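S-adenosylmethionine:2-demethylmenaquinone methyltransferase (Geobacillus kaustophilus, PDB 2PCN) is of unknown function but probably belongs to the RraA-like family, with a mixed alpha/beta fold and three chains in the assembly. Local coordinates at residues Gly92-Arg95 with Glu99-Ala102. Residues are numbered along the deposited sequence; the frame is centred on the assembly and turned at random.
Sequences GCIR and EIGA
Ile100 reaches across from helix 97-100 and sets its CD1 against Ile94 and the backbone of Arg95, where strand 93-94 of the RraA-like fold runs on into that helix. Strand 93-94 is the middle member of a small parallel three-stranded sheet, between strands 70-72 and 111-112; the chain leaves it at Arg95 and enters helix 97-100 after one intervening residue. Only 96 Å² is buried in all, half of it on Ile100. The apolar part is a single meeting of methyls: CD1 of Ile94 lies 4.1 Å from CD1 of Ile100, and the two side chains meet at an oblique angle through these methyls alone. In Ile94 the CG1 branch sits between the backbone N and the carbonyl carbon (chi1 67°), and the extended chi2 of 167° brings CD1 up to the Ile100 methyl. Ile100 instead holds CG1 beside its backbone N, anti to the carbonyl carbon (chi1 -72°), and its own extended branch turns CD1 to the Arg95 carbonyl and the Ile94 methyl. Both isoleucines also rest on Val107 of strand 106-109, and Ile100 further touches Leu72 and Ala77, which places the pair in a buried apolar layer between the small sheet, the larger mixed sheet and helix 74-82. Arg95 takes part through its main chain; its CB points away from the helix. Its guanidinium group has NH1 hydrogen-bonded to Pro114 O and NH2 in a salt bridge with Asp8 OD2 of the second subunit. One residue thus faces the intrachain core with its carbonyl and a subunit interface with its charge. No hydrogen bond joins the two segments, and their closest approach is a van der Waals contact: Arg95 O stands 3.3 Å from the Ile100 CD1 methyl.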
loop_
_atom_site.group_PDB
_atom_site.type_symbol
_atom_site.label_atom_id
_atom_site.label_comp_id
_atom_site.label_asym_id
_atom_site.label_seq_id
_atom_site.Cartn_x
_atom_site.Cartn_y
_atom_site.Cartn_z
ATOM N N GLY A 92 8.392 3.336 -12.780
ATOM C CA GLY A 92 7.223 3.670 -13.570
ATOM C C GLY A 92 6.116 2.682 -13.235
ATOM O O GLY A 92 6.192 1.993 -12.217
ATOM N N CYS A 93 5.103 2.583 -14.090
ATOM C CA CYS A 93 3.978 1.691 -13.823
ATOM C C CYS A 93 3.891 0.444 -14.697
ATOM O O CYS A 93 4.560 0.327 -15.722
ATOM C CB CYS A 93 2.661 2.463 -13.958
ATOM S SG CYS A 93 2.458 3.819 -12.792
ATOM N N ILE A 94 3.048 -0.487 -14.268
ATOM C CA ILE A 94 2.809 -1.714 -15.012
ATOM C C ILE A 94 1.297 -1.896 -15.079
ATOM O O ILE A 94 0.544 -1.120 -14.485
ATOM C CB ILE A 94 3.401 -2.955 -14.297
ATOM C CG1 ILE A 94 2.654 -3.212 -12.982
ATOM C CG2 ILE A 94 4.884 -2.745 -14.029
ATOM C CD1 ILE A 94 2.945 -4.566 -12.370
ATOM N N ARG A 95 0.858 -2.908 -15.818
ATOM C CA ARG A 95 -0.558 -3.232 -15.900
ATOM C C ARG A 95 -0.650 -4.757 -15.909
ATOM O O ARG A 95 0.381 -5.434 -15.904
ATOM C CB ARG A 95 -1.212 -2.606 -17.136
ATOM C CG ARG A 95 -0.744 -3.113 -18.485
ATOM C CD ARG A 95 -1.507 -2.364 -19.574
ATOM N NE ARG A 95 -1.435 -3.016 -20.877
ATOM C CZ ARG A 95 -2.173 -2.666 -21.926
ATOM N NH1 ARG A 95 -3.039 -1.663 -21.830
ATOM N NH2 ARG A 95 -2.063 -3.334 -23.066
ATOM N N GLU A 99 -2.633 -10.697 -13.341
ATOM C CA GLU A 99 -1.988 -11.807 -14.037
ATOM C C GLU A 99 -0.519 -11.983 -13.643
ATOM O O GLU A 99 -0.030 -13.108 -13.493
ATOM C CB GLU A 99 -2.090 -11.603 -15.552
ATOM C CG GLU A 99 -3.514 -11.632 -16.113
ATOM C CD GLU A 99 -4.312 -10.368 -15.810
ATOM O OE1 GLU A 99 -3.751 -9.422 -15.220
ATOM O OE2 GLU A 99 -5.507 -10.318 -16.172
ATOM N N ILE A 100 0.185 -10.869 -13.482
ATOM C CA ILE A 100 1.596 -10.909 -13.117
ATOM C C ILE A 100 1.794 -11.460 -11.705
ATOM O O ILE A 100 2.803 -12.101 -11.413
ATOM C CB ILE A 100 2.214 -9.497 -13.251
ATOM C CG1 ILE A 100 2.350 -9.161 -14.742
ATOM C CG2 ILE A 100 3.557 -9.418 -12.517
ATOM C CD1 ILE A 100 2.655 -7.698 -15.038
ATOM N N GLY A 101 0.819 -11.226 -10.832
ATOM C CA GLY A 101 0.927 -11.729 -9.473
ATOM C C GLY A 101 0.969 -13.248 -9.407
ATOM O O GLY A 101 1.381 -13.824 -8.397
ATOM N N ALA A 102 0.548 -13.900 -10.488
ATOM C CA ALA A 102 0.526 -15.362 -10.553
ATOM C C ALA A 102 1.755 -15.958 -11.242
ATOM O O ALA A 102 1.869 -17.177 -11.378
ATOM C CB ALA A 102 -0.742 -15.823 -11.272
#